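Local coordinates for protein dTDP-4-dehydrorhamnose Reductase (Yersinia enterocolitica, PDB 5U9C) that probably catalyses the NADPH-dependent reduction of dTDP-4-dehydro-beta-L-rhamnose to dTDP-beta-L-rhamnose, the nucleotide sugar made by the dTDP-L-rhamnose pathway, at residues G15-Y20 with G155-G160; A47-I52 with A91-F96; L71-P76 with S253-Y258; D188-I193 with S220-R225. All blocks are in the same frame, centred on the assembly; numbering follows the deposited sequence. Where two conformers were deposited one is given.

Contact 1. Residues G15-Y20 with G155-G160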
loop_
_atom_site.group_PDB
_atom_site.type_symbol
_atom_site.label_atom_id
_atom_site.label_comp_id
_atom_site.label_asym_id
_atom_site.label_seq_id
_atom_site.Cartn_x
_atom_site.Cartn_y
_atom_site.Cartn_z
ATOM N N GLY D 15 21.242 9.438 -31.566
ATOM C CA GLY D 15 19.937 9.591 -30.932
ATOM C C GLY D 15 19.616 11.079 -30.823
ATOM O O GLY D 15 20.400 11.926 -31.263
HETATM N N MSE D 16 18.482 11.400 -30.207
HETATM C CA MSE D 16 18.035 12.802 -30.056
HETATM C C MSE D 16 19.072 13.635 -29.338
HETATM O O MSE D 16 19.593 14.616 -29.887
HETATM C CB MSE D 16 16.694 12.801 -29.314
HETATM C CG MSE D 16 16.160 14.154 -28.845
HETATM SE SE MSE D 16 14.350 13.869 -28.057
HETATM C CE MSE D 16 14.306 11.963 -27.508
ATOM N N LEU D 17 19.383 13.241 -28.108
ATOM C CA LEU D 17 20.368 13.947 -27.302
ATOM C C LEU D 17 21.774 13.814 -27.884
ATOM O O LEU D 17 22.505 14.793 -27.959
ATOM C CB LEU D 17 20.367 13.419 -25.858
ATOM C CG LEU D 17 21.386 14.085 -24.930
ATOM C CD1 LEU D 17 21.118 15.590 -24.817
ATOM C CD2 LEU D 17 21.387 13.421 -23.578
ATOM N N GLY D 18 22.146 12.598 -28.276
ATOM C CA GLY D 18 23.481 12.326 -28.802
ATOM C C GLY D 18 23.910 13.160 -29.994
ATOM O O GLY D 18 25.084 13.532 -30.104
ATOM N N ALA D 19 22.968 13.426 -30.901
ATOM C CA ALA D 19 23.256 14.215 -32.100
ATOM C C ALA D 19 23.623 15.657 -31.723
ATOM O O ALA D 19 24.557 16.220 -32.287
ATOM C CB ALA D 19 22.077 14.179 -33.087
ATOM N N TYR D 20 22.891 16.245 -30.768
ATOM C CA TYR D 20 23.218 17.590 -30.320
ATOM C C TYR D 20 24.630 17.594 -29.695
ATOM O O TYR D 20 25.438 18.452 -30.004
ATOM C CB TYR D 20 22.200 18.130 -29.298
ATOM C CG TYR D 20 20.799 18.522 -29.809
ATOM C CD1 TYR D 20 20.569 19.744 -30.452
ATOM C CD2 TYR D 20 19.702 17.729 -29.531
ATOM C CE1 TYR D 20 19.279 20.106 -30.874
ATOM C CE2 TYR D 20 18.420 18.083 -29.936
ATOM C CZ TYR D 20 18.204 19.263 -30.598
ATOM O OH TYR D 20 16.908 19.573 -30.972
ATOM N N GLY D 155 13.513 13.787 -17.831
ATOM C CA GLY D 155 12.096 13.467 -17.848
ATOM C C GLY D 155 11.664 13.200 -19.287
ATOM O O GLY D 155 12.332 12.460 -20.018
ATOM N N TRP D 156 10.545 13.792 -19.696
ATOM C CA TRP D 156 10.056 13.634 -21.076
ATOM C C TRP D 156 10.913 14.497 -22.014
ATOM O O TRP D 156 10.801 15.733 -22.018
ATOM C CB TRP D 156 8.594 14.041 -21.176
ATOM C CG TRP D 156 7.657 13.191 -20.341
ATOM C CD1 TRP D 156 7.829 11.883 -19.986
ATOM C CD2 TRP D 156 6.341 13.549 -19.919
ATOM N NE1 TRP D 156 6.721 11.431 -19.297
ATOM C CE2 TRP D 156 5.788 12.431 -19.263
ATOM C CE3 TRP D 156 5.593 14.714 -19.996
ATOM C CZ2 TRP D 156 4.518 12.456 -18.695
ATOM C CZ3 TRP D 156 4.322 14.732 -19.430
ATOM C CH2 TRP D 156 3.803 13.617 -18.791
HETATM N N MSE D 157 11.781 13.841 -22.777
HETATM C CA MSE D 157 12.733 14.537 -23.643
HETATM C C MSE D 157 12.083 15.184 -24.853
HETATM O O MSE D 157 11.274 14.572 -25.532
HETATM C CB MSE D 157 13.799 13.513 -24.053
HETATM C CG MSE D 157 15.049 14.128 -24.702
HETATM SE SE MSE D 157 16.290 14.767 -23.309
HETATM C CE MSE D 157 17.046 12.994 -22.900
ATOM N N ILE D 158 12.376 16.460 -25.083
ATOM C CA ILE D 158 11.909 17.137 -26.298
ATOM C C ILE D 158 13.148 17.586 -27.099
ATOM O O ILE D 158 14.110 18.158 -26.542
ATOM C CB ILE D 158 10.943 18.309 -26.018
ATOM C CG1 ILE D 158 11.639 19.443 -25.273
ATOM C CG2 ILE D 158 9.738 17.811 -25.221
ATOM C CD1 ILE D 158 10.744 20.633 -25.018
ATOM N N GLY D 159 13.147 17.270 -28.386
ATOM C CA GLY D 159 14.254 17.623 -29.262
ATOM C C GLY D 159 14.186 16.896 -30.595
ATOM O O GLY D 159 13.441 15.935 -30.735
ATOM N N GLY D 160 14.980 17.360 -31.558
ATOM C CA GLY D 160 15.038 16.757 -32.886
ATOM C C GLY D 160 14.627 17.726 -33.974
ATOM O O GLY D 160 15.158 17.682 -35.068
#
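Tyr20 meets the Gly159-Gly160 backbone with its phenol end, and Gly160 N donates to Tyr20 OH at 3.0 Å along an almost straight line (173° at the hydrogen). Both Gly160 N and Gly159 CA lie at the edge of the ring, near its plane. With CG anti to the carbonyl carbon (chi1 -72°), the ring sets out toward the 155-160 segment. Since Gly159 carries no side chain, the ring and Met16 can both come close to its main chain. Met16, a selenomethionine, has CG anti to its backbone N (chi1 170°) and runs extended as far as SE, which lies 3.5 Å from Gly159 O. The same SE is 3.4 Å from CG of Met157, also a selenomethionine, and the two chains slide past each other in opposite directions. Met16 is poorly ordered, so the place of its methyl is less certain. Met157 bends at chi2 and chi3, and its CE comes within 4.4 Å of Leu17 CD2. Leu104 of strand 100-106 touches both Leu17 and Met157, while helix 196-209 packs on Tyr20. Gly15 at the helix N-cap and Gly18 fit a GxGxxG pattern, consistent with the glycine-rich strand-turn-helix of a Rossmann dinucleotide-binding fold.

Contact 2. Residues A47-I52 with A91-F96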
loop_
_atom_site.group_PDB
_atom_site.type_symbol
_atom_site.label_atom_id
_atom_site.label_comp_id
_atom_site.label_asym_id
_atom_site.label_seq_id
_atom_site.Cartn_x
_atom_site.Cartn_y
_atom_site.Cartn_z
ATOM N N ALA D 47 31.102 -8.064 -25.903
ATOM C CA ALA D 47 32.192 -7.496 -26.695
ATOM C C ALA D 47 32.514 -6.069 -26.271
ATOM O O ALA D 47 33.484 -5.480 -26.745
ATOM C CB ALA D 47 31.839 -7.528 -28.181
ATOM N N ILE D 48 31.727 -5.521 -25.362
ATOM C CA ILE D 48 31.918 -4.138 -24.955
ATOM C C ILE D 48 33.215 -3.842 -24.183
ATOM O O ILE D 48 33.908 -2.887 -24.515
ATOM C CB ILE D 48 30.693 -3.642 -24.175
ATOM C CG1 ILE D 48 29.484 -3.615 -25.123
ATOM C CG2 ILE D 48 30.937 -2.264 -23.568
ATOM C CD1 ILE D 48 28.188 -3.190 -24.463
ATOM N N PHE D 49 33.523 -4.637 -23.161
ATOM C CA PHE D 49 34.696 -4.393 -22.322
ATOM C C PHE D 49 36.007 -4.315 -23.120
ATOM O O PHE D 49 36.772 -3.348 -22.967
ATOM C CB PHE D 49 34.794 -5.433 -21.205
ATOM C CG PHE D 49 35.905 -5.176 -20.228
ATOM C CD1 PHE D 49 37.183 -5.703 -20.447
ATOM C CD2 PHE D 49 35.680 -4.417 -19.083
ATOM C CE1 PHE D 49 38.206 -5.462 -19.542
ATOM C CE2 PHE D 49 36.693 -4.191 -18.171
ATOM C CZ PHE D 49 37.959 -4.696 -18.405
ATOM N N SER D 50 36.261 -5.304 -23.973
ATOM C CA SER D 50 37.490 -5.305 -24.774
ATOM C C SER D 50 37.566 -4.097 -25.682
ATOM O O SER D 50 38.613 -3.463 -25.781
ATOM C CB SER D 50 37.619 -6.567 -25.612
ATOM O OG SER D 50 37.803 -7.678 -24.779
ATOM N N TYR D 51 36.450 -3.769 -26.327
ATOM C CA TYR D 51 36.406 -2.614 -27.240
ATOM C C TYR D 51 36.692 -1.302 -26.521
ATOM O O TYR D 51 37.610 -0.583 -26.894
ATOM C CB TYR D 51 35.069 -2.523 -28.008
ATOM C CG TYR D 51 34.924 -1.228 -28.753
ATOM C CD1 TYR D 51 35.720 -0.937 -29.863
ATOM C CD2 TYR D 51 34.013 -0.274 -28.327
ATOM C CE1 TYR D 51 35.606 0.289 -30.534
ATOM C CE2 TYR D 51 33.893 0.939 -28.969
ATOM C CZ TYR D 51 34.678 1.222 -30.066
ATOM O OH TYR D 51 34.510 2.437 -30.669
ATOM N N ILE D 52 35.942 -1.007 -25.474
ATOM C CA ILE D 52 36.156 0.256 -24.769
ATOM C C ILE D 52 37.542 0.385 -24.116
ATOM O O ILE D 52 38.179 1.441 -24.236
ATOM C CB ILE D 52 35.036 0.536 -23.761
ATOM C CG1 ILE D 52 33.709 0.668 -24.525
ATOM C CG2 ILE D 52 35.346 1.789 -22.940
ATOM C CD1 ILE D 52 32.526 0.986 -23.637
ATOM N N ALA D 91 30.426 0.311 -17.523
ATOM C CA ALA D 91 30.924 0.792 -16.222
ATOM C C ALA D 91 32.225 0.071 -15.813
ATOM O O ALA D 91 33.144 0.709 -15.316
ATOM C CB ALA D 91 29.873 0.616 -15.160
ATOM N N GLN D 92 32.309 -1.241 -16.058
ATOM C CA GLN D 92 33.517 -1.989 -15.729
ATOM C C GLN D 92 34.685 -1.482 -16.587
ATOM O O GLN D 92 35.792 -1.312 -16.084
ATOM C CB GLN D 92 33.332 -3.515 -15.892
ATOM C CG GLN D 92 32.462 -4.180 -14.829
ATOM C CD GLN D 92 32.989 -3.979 -13.413
ATOM O OE1 GLN D 92 34.197 -3.872 -13.188
ATOM N NE2 GLN D 92 32.082 -3.973 -12.446
ATOM N N ALA D 93 34.422 -1.231 -17.869
ATOM C CA ALA D 93 35.433 -0.710 -18.770
ATOM C C ALA D 93 35.882 0.711 -18.327
ATOM O O ALA D 93 37.086 1.002 -18.307
ATOM C CB ALA D 93 34.929 -0.707 -20.193
ATOM N N ALA D 94 34.931 1.563 -17.941
ATOM C CA ALA D 94 35.257 2.923 -17.448
ATOM C C ALA D 94 36.174 2.847 -16.219
ATOM O O ALA D 94 37.192 3.545 -16.149
ATOM C CB ALA D 94 33.996 3.718 -17.118
ATOM N N LYS D 95 35.835 1.963 -15.289
ATOM C CA LYS D 95 36.646 1.766 -14.100
ATOM C C LYS D 95 38.065 1.300 -14.451
ATOM O O LYS D 95 39.043 1.804 -13.904
ATOM C CB LYS D 95 36.018 0.724 -13.192
ATOM C CG LYS D 95 36.841 0.445 -11.937
ATOM C CD LYS D 95 36.259 -0.700 -11.149
ATOM C CE LYS D 95 37.129 -1.011 -9.932
ATOM N NZ LYS D 95 36.572 -2.177 -9.196
ATOM N N PHE D 96 38.157 0.333 -15.352
ATOM C CA PHE D 96 39.442 -0.220 -15.754
ATOM C C PHE D 96 40.365 0.817 -16.403
ATOM O O PHE D 96 41.544 0.857 -16.095
ATOM C CB PHE D 96 39.271 -1.415 -16.700
ATOM C CG PHE D 96 40.562 -2.118 -17.017
ATOM C CD1 PHE D 96 41.080 -3.083 -16.139
ATOM C CD2 PHE D 96 41.276 -1.815 -18.175
ATOM C CE1 PHE D 96 42.281 -3.732 -16.423
ATOM C CE2 PHE D 96 42.480 -2.458 -18.463
ATOM C CZ PHE D 96 42.982 -3.419 -17.585
#
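Gln92 O takes the helical N-H of Phe96 at 3.0 Å, and the rim of the Phe49 ring also comes up to it, with Phe49 CE2 3.7 Å from Gln92 O and the oxygen near the ring plane. No hydrogen bond joins the two segments; the contact is mostly apolar packing. Phe49 leaves its helix with CG anti to the backbone N (chi1 -175°), and the ring then spans the gap to the 91-96 segment. Its CD2 lies 3.9 Å from Ala93 CB, and its CZ is 3.9 Å from Phe96 CG. The two aromatic rings form an offset edge-to-face pair, the edge of Phe49 turned to the face of Phe96, with planes at 62° and centroids 5.7 Å apart. On the inner side Ile52 offers its CG2 branch to Ala93 CB at 3.7 Å, and behind it Ile60 of strand 59-62 receives Ile52. The small Ala93 lets the backbones close in, its CA being 5.2 Å from Phe49 CA. The amide of Gln92 turns elsewhere and bonds to Glu88. The axes run 34° from parallel, as neighbouring helices do on one face of the parallel sheet in a Rossmann alpha/beta fold.

Contact 3. Residues L71-P76 with S253-Y258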
loop_
_atom_site.group_PDB
_atom_site.type_symbol
_atom_site.label_atom_id
_atom_site.label_comp_id
_atom_site.label_asym_id
_atom_site.label_seq_id
_atom_site.Cartn_x
_atom_site.Cartn_y
_atom_site.Cartn_z
ATOM N N LEU D 71 7.735 -1.934 -25.096
ATOM C CA LEU D 71 8.492 -3.091 -25.577
ATOM C C LEU D 71 9.235 -3.704 -24.372
ATOM O O LEU D 71 9.269 -4.925 -24.220
ATOM C CB LEU D 71 9.473 -2.690 -26.680
ATOM C CG LEU D 71 10.435 -3.772 -27.193
ATOM C CD1 LEU D 71 9.643 -4.936 -27.769
ATOM C CD2 LEU D 71 11.382 -3.181 -28.233
ATOM N N CYS D 72 9.787 -2.847 -23.505
ATOM C CA CYS D 72 10.495 -3.319 -22.300
ATOM C C CYS D 72 9.589 -4.127 -21.388
ATOM O O CYS D 72 10.055 -5.082 -20.761
ATOM C CB CYS D 72 11.094 -2.167 -21.504
ATOM S SG CYS D 72 12.540 -1.366 -22.240
ATOM N N GLU D 73 8.303 -3.742 -21.300
ATOM C CA GLU D 73 7.341 -4.492 -20.491
ATOM C C GLU D 73 7.013 -5.867 -21.111
ATOM O O GLU D 73 6.966 -6.870 -20.397
ATOM C CB GLU D 73 6.053 -3.709 -20.284
ATOM C CG GLU D 73 5.247 -4.179 -19.097
ATOM C CD GLU D 73 5.884 -3.810 -17.755
ATOM O OE1 GLU D 73 6.912 -3.100 -17.722
ATOM O OE2 GLU D 73 5.352 -4.241 -16.727
ATOM N N ARG D 74 6.818 -5.923 -22.422
ATOM C CA ARG D 74 6.531 -7.200 -23.095
ATOM C C ARG D 74 7.753 -8.119 -23.133
ATOM O O ARG D 74 7.611 -9.343 -23.074
ATOM C CB ARG D 74 6.079 -6.982 -24.552
ATOM C CG ARG D 74 4.797 -6.194 -24.690
ATOM C CD ARG D 74 4.283 -6.222 -26.124
ATOM N NE ARG D 74 5.157 -5.537 -27.063
ATOM C CZ ARG D 74 5.150 -4.218 -27.282
ATOM N NH1 ARG D 74 5.991 -3.720 -28.141
ATOM N NH2 ARG D 74 4.341 -3.390 -26.622
ATOM N N GLU D 75 8.930 -7.513 -23.294
ATOM C CA GLU D 75 10.200 -8.246 -23.429
ATOM C C GLU D 75 11.221 -7.755 -22.424
ATOM O O GLU D 75 12.212 -7.113 -22.784
ATOM C CB GLU D 75 10.758 -8.096 -24.856
ATOM C CG GLU D 75 9.870 -8.742 -25.895
ATOM C CD GLU D 75 10.393 -8.594 -27.313
ATOM O OE1 GLU D 75 11.632 -8.458 -27.518
ATOM O OE2 GLU D 75 9.540 -8.607 -28.215
ATOM N N PRO D 76 10.991 -8.066 -21.136
ATOM C CA PRO D 76 11.951 -7.597 -20.122
ATOM C C PRO D 76 13.378 -8.076 -20.380
ATOM O O PRO D 76 14.312 -7.399 -19.954
ATOM C CB PRO D 76 11.393 -8.139 -18.804
ATOM C CG PRO D 76 10.347 -9.132 -19.169
ATOM C CD PRO D 76 9.878 -8.826 -20.560
ATOM N N SER D 253 1.173 -1.428 -22.875
ATOM C CA SER D 253 1.649 -2.591 -22.104
ATOM C C SER D 253 2.203 -2.214 -20.728
ATOM O O SER D 253 1.914 -2.864 -19.740
ATOM C CB SER D 253 2.752 -3.316 -22.866
ATOM O OG SER D 253 2.268 -3.893 -24.044
ATOM N N ALA D 254 2.999 -1.154 -20.677
ATOM C CA ALA D 254 3.663 -0.772 -19.447
ATOM C C ALA D 254 2.832 0.126 -18.561
ATOM O O ALA D 254 2.308 1.120 -19.034
ATOM C CB ALA D 254 4.963 -0.063 -19.762
ATOM N N PRO D 255 2.733 -0.219 -17.269
ATOM C CA PRO D 255 2.069 0.668 -16.321
ATOM C C PRO D 255 2.798 2.021 -16.265
ATOM O O PRO D 255 4.041 2.058 -16.330
ATOM C CB PRO D 255 2.271 -0.030 -14.958
ATOM C CG PRO D 255 2.666 -1.417 -15.248
ATOM C CD PRO D 255 3.227 -1.460 -16.635
ATOM N N ARG D 256 2.041 3.108 -16.171
ATOM C CA ARG D 256 2.610 4.452 -16.043
ATOM C C ARG D 256 2.154 5.001 -14.669
ATOM O O ARG D 256 1.005 4.815 -14.274
ATOM C CB ARG D 256 2.135 5.400 -17.152
ATOM C CG ARG D 256 2.419 5.006 -18.603
ATOM C CD ARG D 256 3.880 4.748 -18.859
ATOM N NE ARG D 256 4.254 4.893 -20.269
ATOM C CZ ARG D 256 4.049 3.998 -21.232
ATOM N NH1 ARG D 256 4.466 4.272 -22.451
ATOM N NH2 ARG D 256 3.419 2.851 -21.004
ATOM N N PRO D 257 3.047 5.670 -13.936
ATOM C CA PRO D 257 2.635 6.193 -12.619
ATOM C C PRO D 257 1.752 7.434 -12.765
ATOM O O PRO D 257 1.689 8.013 -13.848
ATOM C CB PRO D 257 3.971 6.569 -11.964
ATOM C CG PRO D 257 4.869 6.886 -13.128
ATOM C CD PRO D 257 4.413 6.084 -14.307
ATOM N N TYR D 258 1.054 7.819 -11.701
ATOM C CA TYR D 258 0.253 9.039 -11.744
ATOM C C TYR D 258 1.171 10.218 -12.043
ATOM O O TYR D 258 0.770 11.158 -12.719
ATOM C CB TYR D 258 -0.551 9.236 -10.452
ATOM C CG TYR D 258 -1.617 8.152 -10.292
ATOM C CD1 TYR D 258 -2.602 7.980 -11.273
ATOM C CD2 TYR D 258 -1.654 7.314 -9.171
ATOM C CE1 TYR D 258 -3.572 7.007 -11.156
ATOM C CE2 TYR D 258 -2.632 6.328 -9.049
ATOM C CZ TYR D 258 -3.589 6.190 -10.053
ATOM O OH TYR D 258 -4.579 5.232 -9.978
#
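Glu73 presses the carbon part of its side chain along the loop residues Ser253, Ala254 and Pro255, and this is the close-packed side of the contact. Its CB lies 3.8 Å from Ala254 CB, and its CG is 3.6 Å from Ser253 O. The bend at chi2 (72°) carries CD to the proline; OE2 lies 3.5 Å from Pro255 CD, and the two side chains cross at about a right angle. Glu73 is buried, and its OE1 accepts the backbone N-H of Tyr129 at the start of helix 129-144.

The other side is partly exposed and held more loosely. Arg74 folds back over its own helix, with Leu71 CA 3.6 Å above one face of the guanidinium toward its rim. In the plane of that group, at its edge, Arg74 NH2 reaches Ser253 OG in a weak bond of 3.3 Å. Arg74 also touches a neighbouring molecule in the crystal, so its pose may partly reflect packing. The same hydroxyl of Ser253 donates to Ser248 O of the third subunit.

Farther along the 253-258 segment, Arg256 NH2 turns back to Ala254 O at 2.8 Å and also forms a salt bridge with Asp70, whose OD1 takes Ala254 N as well. Arg256 is seen to bind (R)-malate in a crystal of this protein, although none is bound to this chain. The chemistry implies that carbon packing and the OE1 bond to Tyr129 N hold the Glu73 side, with Asp70 tying the loop backbone and the Arg256 guanidinium together, whereas the Arg74 bond is long and Ser253 OG has its stronger partner across the subunit interface.

Contact 4. Residues D188-I193 with S220-R225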
loop_
_atom_site.group_PDB
_atom_site.type_symbol
_atom_site.label_atom_id
_atom_site.label_comp_id
_atom_site.label_asym_id
_atom_site.label_seq_id
_atom_site.Cartn_x
_atom_site.Cartn_y
_atom_site.Cartn_z
ATOM N N ASP D 188 -4.345 12.518 -17.368
ATOM C CA ASP D 188 -4.222 11.923 -16.025
ATOM C C ASP D 188 -2.914 11.184 -15.703
ATOM O O ASP D 188 -2.905 10.309 -14.844
ATOM C CB ASP D 188 -5.454 11.036 -15.741
ATOM C CG ASP D 188 -5.552 9.824 -16.667
ATOM O OD1 ASP D 188 -4.618 9.577 -17.460
ATOM O OD2 ASP D 188 -6.564 9.084 -16.567
ATOM N N ARG D 189 -1.844 11.540 -16.406
ATOM C CA ARG D 189 -0.485 11.043 -16.145
ATOM C C ARG D 189 0.403 12.300 -16.242
ATOM O O ARG D 189 0.353 13.020 -17.237
ATOM C CB ARG D 189 -0.038 9.969 -17.135
ATOM C CG ARG D 189 -0.870 8.689 -17.100
ATOM C CD ARG D 189 -0.702 7.900 -15.798
ATOM N NE ARG D 189 -1.492 6.660 -15.735
ATOM C CZ ARG D 189 -2.741 6.551 -15.269
ATOM N NH1 ARG D 189 -3.433 7.613 -14.831
ATOM N NH2 ARG D 189 -3.325 5.355 -15.269
ATOM N N LEU D 190 1.165 12.581 -15.190
ATOM C CA LEU D 190 1.988 13.779 -15.132
ATOM C C LEU D 190 3.483 13.469 -15.229
ATOM O O LEU D 190 3.930 12.354 -14.920
ATOM C CB LEU D 190 1.718 14.515 -13.822
ATOM C CG LEU D 190 0.255 14.845 -13.486
ATOM C CD1 LEU D 190 0.116 15.370 -12.061
ATOM C CD2 LEU D 190 -0.267 15.842 -14.483
ATOM N N GLY D 191 4.244 14.487 -15.617
ATOM C CA GLY D 191 5.697 14.377 -15.763
ATOM C C GLY D 191 6.317 15.750 -15.884
ATOM O O GLY D 191 5.650 16.754 -15.667
ATOM N N SER D 192 7.609 15.777 -16.205
ATOM C CA SER D 192 8.369 16.991 -16.414
ATOM C C SER D 192 9.081 16.886 -17.759
ATOM O O SER D 192 9.525 15.792 -18.169
ATOM C CB SER D 192 9.409 17.149 -15.296
ATOM O OG SER D 192 8.785 17.322 -14.026
ATOM N N ILE D 193 9.224 18.009 -18.453
ATOM C CA ILE D 193 9.926 17.965 -19.734
ATOM C C ILE D 193 11.405 18.342 -19.576
ATOM O O ILE D 193 11.782 19.133 -18.707
ATOM C CB ILE D 193 9.280 18.871 -20.814
ATOM C CG1 ILE D 193 9.199 20.319 -20.358
ATOM C CG2 ILE D 193 7.896 18.354 -21.198
ATOM C CD1 ILE D 193 8.639 21.244 -21.418
ATOM N N SER D 220 11.102 23.323 -14.896
ATOM C CA SER D 220 10.256 23.426 -13.717
ATOM C C SER D 220 8.783 23.254 -14.103
ATOM O O SER D 220 8.298 23.917 -15.023
ATOM C CB SER D 220 10.477 24.788 -13.047
ATOM O OG SER D 220 9.631 24.961 -11.932
ATOM N N GLY D 221 8.081 22.362 -13.409
ATOM C CA GLY D 221 6.663 22.134 -13.676
ATOM C C GLY D 221 6.344 20.660 -13.797
ATOM O O GLY D 221 7.113 19.896 -14.391
ATOM N N THR D 222 5.230 20.269 -13.186
ATOM C CA THR D 222 4.712 18.898 -13.239
ATOM C C THR D 222 3.427 19.038 -14.011
ATOM O O THR D 222 2.450 19.558 -13.493
ATOM C CB THR D 222 4.478 18.343 -11.831
ATOM O OG1 THR D 222 5.712 18.398 -11.133
ATOM C CG2 THR D 222 4.027 16.908 -11.880
ATOM N N ILE D 223 3.432 18.517 -15.239
ATOM C CA ILE D 223 2.346 18.708 -16.190
ATOM C C ILE D 223 1.965 17.437 -16.930
ATOM O O ILE D 223 2.686 16.460 -16.898
ATOM C CB ILE D 223 2.794 19.765 -17.236
ATOM C CG1 ILE D 223 4.135 19.316 -17.844
ATOM C CG2 ILE D 223 2.921 21.115 -16.555
ATOM C CD1 ILE D 223 4.805 20.255 -18.776
ATOM N N SER D 224 0.824 17.472 -17.601
ATOM C CA SER D 224 0.343 16.308 -18.376
ATOM C C SER D 224 0.628 16.546 -19.834
ATOM O O SER D 224 0.938 17.686 -20.232
ATOM C CB SER D 224 -1.174 16.129 -18.222
ATOM O OG SER D 224 -1.891 17.215 -18.811
ATOM N N ARG D 225 0.477 15.497 -20.637
ATOM C CA ARG D 225 0.627 15.626 -22.089
ATOM C C ARG D 225 -0.444 16.562 -22.612
ATOM O O ARG D 225 -0.220 17.263 -23.591
ATOM C CB ARG D 225 0.505 14.288 -22.790
ATOM C CG ARG D 225 1.556 13.259 -22.420
ATOM C CD ARG D 225 2.950 13.718 -22.756
ATOM N NE ARG D 225 3.898 12.604 -22.659
ATOM C CZ ARG D 225 5.157 12.644 -23.079
ATOM N NH1 ARG D 225 5.664 13.750 -23.654
ATOM N NH2 ARG D 225 5.914 11.559 -22.936
HETATM O O HOH W 1 -0.200 12.740 -19.770
HETATM O O HOH W 2 8.279 18.055 -11.321
HETATM O O HOH W 3 8.665 20.263 -16.700
#
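Gly191 and Ile223 form an antiparallel hydrogen-bonded pair: Gly191 N donates to Ile223 O at 2.8 Å, and Ile223 N returns a bond to Gly191 O at 2.9 Å. CA-H...O contacts reinforce this, among them Leu190 CA to Ile223 O at 3.3 Å. The bridge adds the short strand 223-224 to the edge of strand 190-195, whose far side pairs with 156-158.

Apolar contacts flank the bonds. Leu190 lays CD2 against the peptide between Ile223 and Ser224, and its CB is 3.9 Å from Thr222 CG2. Ile223 holds CG1 in the crowded position between its backbone N and carbonyl carbon (chi1 54°), which sets CG1 3.7 Å from Gly191 O; CD1 makes a looser contact with Ile193 CG2. Both isoleucines also touch Trp279 and Ile228.

Three waters bridge the segments. One donates to Arg189 O at 2.6 Å and accepts from Arg225 N, in the first turn of helix 225-235. Another joins Ser192 OG to Thr222 OG1, and the third accepts from Ile193 N while donating to Gly221 O.

Two arginines bring charge. Arg189 NH1 donates to Asp188 O at 2.7 Å from above the carbonyl plane; Asp188 OD1 lies well out of the guanidinium plane and pairs with NH1 by charge alone, while OD2 bonds His246. Arg225 stacks by cation-pi on Trp156, and lies close to Phe168, seen to bind (R)-malate in a crystal of this protein.

The chemistry implies a short bridge sealed by two direct backbone bonds, with water supplying partners for main-chain groups on both sides of it.

Contacts 1 and 4 share the small mixed sheet: strand 156-158 of contact 1 pairs with 190-195 of contact 4, and Trp156 packs on Gly191. Contact 3 joins this neighbourhood through a probable hydrogen bond from Leu190 N to Tyr258 O, its loop lying beside Arg189. Contact 2 stands apart, about 37 Å from contact 4 between centres and on the opposite side of the chain's centre. Contact 1 is the most central and mixes selenomethionine packing with one straight bond; contact 2, though farther out, is buried aromatic and aliphatic helix packing. Contacts 1, 3 and 4 are partly buried: contact 3 brings carboxylate and guanidinium chemistry to a subunit interface, whereas contact 4 relies on main-chain bonds and water.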